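Local coordinates for protein delta-aminolevulinic acid dehydratase (Toxoplasma gondii ME49, PDB 3OBK) that catalyses the joining of two molecules of 5-aminolevulinic acid into the pyrrole porphobilinogen, an early step of tetrapyrrole biosynthesis, at residues I193-S196 against L197-G201; P221-A225 against L226-M230; T234-K237 against T238-D242. One frame throughout, in Å; residues are numbered along the deposited sequence.

In the fold
The three interactions follow one another along the chain, all within the TIM-barrel enzyme domain. Interaction 1 closes helix 189-199, which crosses over between the parallel strands 179-182 and 206-213 on the outside of the barrel. Interactions 2 and 3 come later, between strand 206-213 and helix 247-258. Interaction 2 ends helix 220-226, and interaction 3 is a turn in the loop that follows. Their centres lie about 16 Å apart, and both reach the bound porphobilinogen. Arg223 and Met230 of interaction 2 pack on Lys236 of interaction 3. Interaction 1 stands apart, its centre about 30 Å and 28 Å from the other two. The connection after strand 206-213 thus supplies two neighbouring parts of the product pocket.

Interaction 1 (I193-S196 against L197-G201); sequences IRES and LDMEG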
# COMPACT_ATOMS: atom_id res chain seq x y z
N ILE A 193 -32.93 9.75 2.31
CA ILE A 193 -33.20 11.10 1.80
C ILE A 193 -32.98 11.12 0.30
O ILE A 193 -33.75 11.69 -0.43
CB ILE A 193 -32.34 12.18 2.47
CG1 ILE A 193 -32.77 12.32 3.94
CG2 ILE A 193 -32.52 13.46 1.72
CD1 ILE A 193 -31.78 12.91 4.94
N ARG A 194 -31.93 10.47 -0.15
CA ARG A 194 -31.61 10.44 -1.57
C ARG A 194 -32.79 9.91 -2.40
O ARG A 194 -33.11 10.47 -3.44
CB ARG A 194 -30.36 9.61 -1.81
CG ARG A 194 -29.88 9.59 -3.27
CD ARG A 194 -29.33 10.93 -3.73
NE ARG A 194 -30.36 11.81 -4.28
CZ ARG A 194 -30.24 13.13 -4.39
NH1 ARG A 194 -31.24 13.83 -4.88
NH2 ARG A 194 -29.13 13.76 -3.99
N GLU A 195 -33.43 8.83 -1.94
CA GLU A 195 -34.44 8.13 -2.71
C GLU A 195 -35.71 8.92 -2.71
O GLU A 195 -36.38 8.99 -3.74
CB GLU A 195 -34.71 6.74 -2.14
CG GLU A 195 -35.43 5.82 -3.10
CD GLU A 195 -35.71 4.42 -2.52
OE1 GLU A 195 -34.76 3.62 -2.41
OE2 GLU A 195 -36.90 4.12 -2.23
N SER A 196 -36.03 9.50 -1.56
CA SER A 196 -37.16 10.41 -1.40
C SER A 196 -37.05 11.59 -2.34
O SER A 196 -38.00 11.92 -3.06
CB SER A 196 -37.23 10.93 0.04
OG SER A 196 -37.36 9.86 0.97
N LEU A 197 -35.88 12.22 -2.33
CA LEU A 197 -35.62 13.32 -3.24
C LEU A 197 -35.87 12.89 -4.68
O LEU A 197 -36.53 13.58 -5.44
CB LEU A 197 -34.19 13.84 -3.07
CG LEU A 197 -33.93 14.64 -1.79
CD1 LEU A 197 -32.47 15.00 -1.65
CD2 LEU A 197 -34.76 15.91 -1.74
N ASP A 198 -35.35 11.73 -5.05
CA ASP A 198 -35.36 11.30 -6.44
C ASP A 198 -36.76 10.91 -6.87
O ASP A 198 -37.18 11.20 -7.98
CB ASP A 198 -34.40 10.14 -6.62
CG ASP A 198 -32.96 10.55 -6.42
OD1 ASP A 198 -32.66 11.73 -6.11
OD2 ASP A 198 -32.11 9.67 -6.59
N MET A 199 -37.51 10.28 -5.99
CA MET A 199 -38.89 9.97 -6.29
C MET A 199 -39.73 11.23 -6.43
O MET A 199 -40.74 11.21 -7.12
CB MET A 199 -39.51 9.08 -5.22
CG MET A 199 -39.08 7.64 -5.31
SD MET A 199 -39.82 6.66 -3.97
CE MET A 199 -39.49 7.66 -2.52
N GLU A 200 -39.33 12.33 -5.79
CA GLU A 200 -40.12 13.56 -5.93
C GLU A 200 -39.68 14.42 -7.10
O GLU A 200 -40.26 15.47 -7.32
CB GLU A 200 -40.20 14.39 -4.64
CG GLU A 200 -41.04 13.73 -3.53
CD GLU A 200 -42.55 13.63 -3.81
OE1 GLU A 200 -43.05 14.17 -4.83
OE2 GLU A 200 -43.25 12.99 -2.97
N GLY A 201 -38.68 13.96 -7.86
CA GLY A 201 -38.20 14.70 -9.02
C GLY A 201 -37.03 15.64 -8.71
O GLY A 201 -36.61 16.43 -9.56
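Asp198 OD1 is gripped by two nitrogens of Arg194, in a salt bridge that spans one helical turn. Arg194 NH1 lies 2.8 Å from Asp198 OD1, and Arg194 NE 2.9 Å from the same oxygen. The guanidinium therefore meets the carboxylate side-on, with both N-H groups directed at one oxygen. The two planes are 28° apart. NE approaches OD1 on the syn side but out of the carboxylate plane. Both bonds are bent. CG of Arg194 is anti to the backbone N (chi1 -176°), and bends at chi2 and chi3 fold the chain back so that the guanidinium can reach Asp198. Leu197 CD1 covers one face of this group, 3.6 Å from Arg194 NH1. The same CD1 touches Ile193 CG2 at 3.7 Å, as the two side chains run side by side. The helical backbone bonds continue, with Leu197 N 2.9 Å from Ile193 O. The helix ends in a Schellman motif, in which Gly201 takes a positive phi and two backbone bonds run back into the last turn. NH2 of Arg194 turns to the backbone oxygen of Thr205. Trp16 of a second subunit packs on Asp198 and Met199. Ile193, Ser196, Leu197 and Glu200 lean on helix 158-175. Helix 189-199 is the crossover of a beta-alpha-beta unit, linking strands 179-182 and 206-213.

Interaction 2 (P221-A225 against L226-M230); sequences PFRDA and LDSHM. With PBG (3-[5-(aminomethyl)-4-(carboxymethyl)-1H-pyrrol-3-yl]propanoic acid), chain L.
Arg223 CB sits over the centre of the His229 ring, 3.6 Å from its centroid, in a CH-pi contact. Arg223 CG passes Ser228 OG at 4.0 Å, and CD stays near His229 ND1. The chain is extended from CG to NE (chi2 171°, chi3 -174°), which carries the guanidinium to the product. There Arg223 NH2 donates to PBG O2A at 2.6 Å, while NE makes a weak, bent bond to the same oxygen. O2A lies at the guanidinium edge. Met230 SD covers one face, 3.4 Å from Arg223 NH1. At the backbone, Arg223 O accepts from Ser228 N, part of the Schellman motif that ends helix 220-226; Asp227 is its positive-phi residue. At its edge the His229 ring is held by NE2, which donates to Asp224 OD1 at 2.7 Å. This bond is nearly straight (167°) and lies close to the ring plane. It meets OD1 on the anti side, out of the carboxylate plane. Asp224 OD2 is held by Ser63. Phe222 lies between two groups. One face carries the porphobilinogen pyrrole, with PBG C2A 3.3 Å from Phe222 CE1. Leu226 CD1 lies over the opposite face, while Leu226 CD2 touches Phe222 CZ at 3.4 Å.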
# COMPACT_ATOMS: atom_id res chain seq x y z
N PRO A 221 -22.19 27.88 21.45
CA PRO A 221 -22.69 29.17 20.96
C PRO A 221 -23.70 29.02 19.83
O PRO A 221 -24.64 29.81 19.75
CB PRO A 221 -21.42 29.89 20.51
CG PRO A 221 -20.33 29.28 21.33
CD PRO A 221 -20.72 27.84 21.52
N PHE A 222 -23.54 28.02 18.98
CA PHE A 222 -24.59 27.72 18.00
C PHE A 222 -25.95 27.47 18.73
O PHE A 222 -26.99 28.03 18.33
CB PHE A 222 -24.18 26.53 17.14
CG PHE A 222 -25.25 26.05 16.17
CD1 PHE A 222 -26.25 25.18 16.59
CD2 PHE A 222 -25.20 26.43 14.82
CE1 PHE A 222 -27.20 24.73 15.70
CE2 PHE A 222 -26.13 25.99 13.91
CZ PHE A 222 -27.16 25.15 14.34
N ARG A 223 -25.93 26.66 19.78
CA ARG A 223 -27.15 26.35 20.51
C ARG A 223 -27.71 27.56 21.26
O ARG A 223 -28.91 27.62 21.54
CB ARG A 223 -26.91 25.17 21.46
CG ARG A 223 -26.65 23.85 20.73
CD ARG A 223 -26.20 22.77 21.66
NE ARG A 223 -25.81 21.53 20.97
CZ ARG A 223 -25.09 20.56 21.53
NH1 ARG A 223 -24.67 20.68 22.79
NH2 ARG A 223 -24.78 19.48 20.84
N ASP A 224 -26.88 28.54 21.59
CA ASP A 224 -27.39 29.81 22.10
C ASP A 224 -28.13 30.52 20.97
O ASP A 224 -29.22 31.05 21.18
CB ASP A 224 -26.28 30.71 22.63
CG ASP A 224 -25.55 30.11 23.85
OD1 ASP A 224 -26.14 29.26 24.55
OD2 ASP A 224 -24.38 30.52 24.10
N ALA A 225 -27.54 30.50 19.76
CA ALA A 225 -28.11 31.20 18.60
C ALA A 225 -29.53 30.72 18.26
O ALA A 225 -30.43 31.55 18.01
CB ALA A 225 -27.22 31.10 17.38
N LEU A 226 -29.71 29.40 18.27
CA LEU A 226 -31.04 28.80 18.00
C LEU A 226 -31.92 28.56 19.23
O LEU A 226 -33.09 28.17 19.09
CB LEU A 226 -30.85 27.47 17.28
CG LEU A 226 -30.60 27.53 15.79
CD1 LEU A 226 -29.50 28.52 15.50
CD2 LEU A 226 -30.29 26.12 15.23
N ASP A 227 -31.35 28.77 20.41
CA ASP A 227 -32.01 28.44 21.68
C ASP A 227 -32.44 26.97 21.69
O ASP A 227 -33.60 26.64 21.86
CB ASP A 227 -33.19 29.39 21.95
CG ASP A 227 -33.71 29.31 23.38
OD1 ASP A 227 -32.95 29.01 24.31
OD2 ASP A 227 -34.91 29.53 23.57
N SER A 228 -31.47 26.09 21.49
CA SER A 228 -31.78 24.71 21.16
C SER A 228 -30.96 23.74 22.00
O SER A 228 -30.75 22.59 21.63
CB SER A 228 -31.61 24.48 19.65
OG SER A 228 -30.28 24.74 19.24
N HIS A 229 -30.53 24.22 23.16
CA HIS A 229 -29.90 23.38 24.15
C HIS A 229 -30.80 22.21 24.55
O HIS A 229 -32.00 22.36 24.70
CB HIS A 229 -29.53 24.21 25.36
CG HIS A 229 -28.35 25.09 25.13
ND1 HIS A 229 -27.06 24.61 25.13
CD2 HIS A 229 -28.27 26.42 24.88
CE1 HIS A 229 -26.23 25.61 24.90
NE2 HIS A 229 -26.93 26.72 24.75
N MET A 230 -30.17 21.05 24.72
CA MET A 230 -30.84 19.82 25.09
C MET A 230 -31.50 19.95 26.46
O MET A 230 -30.94 20.55 27.38
CB MET A 230 -29.85 18.65 25.13
CG MET A 230 -29.15 18.29 23.82
SD MET A 230 -27.56 19.13 23.50
CE MET A 230 -26.56 18.60 24.91
CHA PBG L . -27.82 20.69 14.39
C1A PBG L . -26.57 21.48 14.19
C2A PBG L . -25.64 21.82 15.16
C3A PBG L . -24.66 22.55 14.52
C4A PBG L . -24.98 22.57 13.17
NA PBG L . -26.15 21.94 13.00
C5A PBG L . -25.72 21.62 16.66
C6A PBG L . -25.63 20.24 17.15
O1A PBG L . -25.86 19.33 16.32
O2A PBG L . -25.42 20.03 18.37
C7A PBG L . -23.50 23.20 15.17
C8A PBG L . -22.74 24.18 14.36
C9A PBG L . -21.78 25.05 15.06
O3A PBG L . -21.47 26.11 14.51
O4A PBG L . -21.49 24.94 16.26
N1 PBG L . -27.91 19.41 13.76

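Interaction 3 (T234-K237 against T238-D242); sequences TDKK and TYQMD. With PBG (3-[5-(aminomethyl)-4-(carboxymethyl)-1H-pyrrol-3-yl]propanoic acid), chain L.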
# COMPACT_ATOMS: atom_id res chain seq x y z
N THR A 234 -29.73 15.96 29.26
CA THR A 234 -29.42 14.93 28.28
C THR A 234 -28.26 15.35 27.37
O THR A 234 -27.85 16.51 27.38
CB THR A 234 -30.65 14.56 27.43
OG1 THR A 234 -31.12 15.70 26.70
CG2 THR A 234 -31.76 13.98 28.33
N ASP A 235 -27.71 14.41 26.60
CA ASP A 235 -26.64 14.72 25.65
C ASP A 235 -26.86 13.97 24.35
O ASP A 235 -27.83 13.27 24.19
CB ASP A 235 -25.28 14.44 26.26
CG ASP A 235 -25.05 12.96 26.53
OD1 ASP A 235 -25.42 12.13 25.69
OD2 ASP A 235 -24.51 12.64 27.59
N LYS A 236 -25.95 14.14 23.39
CA LYS A 236 -26.16 13.56 22.07
C LYS A 236 -25.21 12.41 21.79
O LYS A 236 -24.96 12.06 20.65
CB LYS A 236 -26.05 14.65 20.99
CG LYS A 236 -26.92 15.88 21.23
CD LYS A 236 -26.99 16.75 20.00
CE LYS A 236 -28.04 17.87 20.08
NZ LYS A 236 -28.06 18.71 18.82
N LYS A 237 -24.73 11.77 22.83
CA LYS A 237 -23.69 10.78 22.66
C LYS A 237 -24.18 9.45 22.09
O LYS A 237 -23.38 8.67 21.62
CB LYS A 237 -22.96 10.56 23.97
CG LYS A 237 -22.23 11.78 24.44
CD LYS A 237 -21.55 11.53 25.77
CE LYS A 237 -20.95 12.83 26.33
NZ LYS A 237 -20.27 12.49 27.57
N THR A 238 -25.50 9.23 22.12
CA THR A 238 -26.10 8.07 21.49
C THR A 238 -26.23 8.21 19.96
O THR A 238 -26.78 7.31 19.30
CB THR A 238 -27.52 7.77 22.11
OG1 THR A 238 -28.34 8.95 22.04
CG2 THR A 238 -27.42 7.30 23.55
N TYR A 239 -25.76 9.32 19.39
CA TYR A 239 -25.77 9.51 17.95
C TYR A 239 -24.59 10.28 17.35
O TYR A 239 -24.04 9.84 16.34
CB TYR A 239 -27.11 10.09 17.44
CG TYR A 239 -27.67 11.37 18.01
CD1 TYR A 239 -28.49 11.36 19.13
CD2 TYR A 239 -27.50 12.58 17.36
CE1 TYR A 239 -29.06 12.53 19.64
CE2 TYR A 239 -28.09 13.77 17.86
CZ TYR A 239 -28.87 13.72 19.00
OH TYR A 239 -29.48 14.87 19.51
N GLN A 240 -24.22 11.42 17.92
CA GLN A 240 -22.94 12.02 17.55
C GLN A 240 -21.80 11.11 18.05
O GLN A 240 -21.97 10.32 18.97
CB GLN A 240 -22.82 13.43 18.07
CG GLN A 240 -23.87 14.39 17.41
CD GLN A 240 -23.91 15.79 18.03
OE1 GLN A 240 -23.21 16.08 19.01
NE2 GLN A 240 -24.75 16.65 17.47
N MET A 241 -20.66 11.19 17.39
CA MET A 241 -19.53 10.28 17.62
C MET A 241 -18.66 10.64 18.82
O MET A 241 -18.47 11.80 19.18
CB MET A 241 -18.64 10.26 16.37
CG MET A 241 -19.28 9.56 15.19
SD MET A 241 -18.32 9.56 13.67
CE MET A 241 -16.73 9.13 14.36
N ASP A 242 -18.10 9.61 19.42
CA ASP A 242 -17.12 9.76 20.47
C ASP A 242 -15.86 10.39 19.89
O ASP A 242 -15.28 9.84 18.96
CB ASP A 242 -16.77 8.37 21.01
CG ASP A 242 -15.98 8.41 22.33
OD1 ASP A 242 -15.45 9.48 22.68
OD2 ASP A 242 -15.90 7.34 23.00
CHA PBG L . -27.82 20.69 14.39
C1A PBG L . -26.57 21.48 14.19
C2A PBG L . -25.64 21.82 15.16
C3A PBG L . -24.66 22.55 14.52
C4A PBG L . -24.98 22.57 13.17
NA PBG L . -26.15 21.94 13.00
C5A PBG L . -25.72 21.62 16.66
C6A PBG L . -25.63 20.24 17.15
O1A PBG L . -25.86 19.33 16.32
O2A PBG L . -25.42 20.03 18.37
C7A PBG L . -23.50 23.20 15.17
C8A PBG L . -22.74 24.18 14.36
C9A PBG L . -21.78 25.05 15.06
O3A PBG L . -21.47 26.11 14.51
O4A PBG L . -21.49 24.94 16.26
N1 PBG L . -27.91 19.41 13.76
O HOH W 1 -27.67 10.66 23.62
O HOH W 2 -20.83 9.53 21.26
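A type I beta turn over Lys236-Tyr239, in the loop between helices 220-226 and 247-258, brings Lys236 and Gln240 into the porphobilinogen pocket. At its centre Lys236 O accepts two backbone N-H groups. Tyr239 N closes the turn and comes from above the carbonyl plane. Gln240 N lies 2.9 Å from Lys236 O, nearly in line with the C=O, but its N-H is bent at 139°. Just before this, Asp235 OD1 accepts from Lys237 N at 3.0 Å, an Asx turn. A water donates to both Lys237 O and Gln240 O and so bridges them. Lys236 CB rests over one face of the Tyr239 ring, offset toward the rim, in a CH-pi contact 3.9 Å from the centroid. The lysine chain is extended beyond CG and runs on past the phenol. Lys236 CD is 3.2 Å from Tyr239 OH. It also lies near Gln240 NE2. With chi1 at 54°, CG of Tyr239 lies between its backbone N and carbonyl carbon, and the ring turns one face to Lys236 CB. Lys236 NZ reaches the acetate side of the product, with a weak bond of 3.0 Å to PBG O2A. Gln240 NE2 is 3.1 Å from PBG O1A, the other oxygen of that carboxylate. Asp146 is the stronger partner of Lys236 NZ, in a salt bridge, and its backbone N joins His145 in fixing Tyr239 OH. Arg24 of a third subunit donates to Thr238 O. Beyond Gln240, Met241 forms backbone bonds with Lys213, in strand 206-213, and with Ala215, and its side chain packs on helix 247-258.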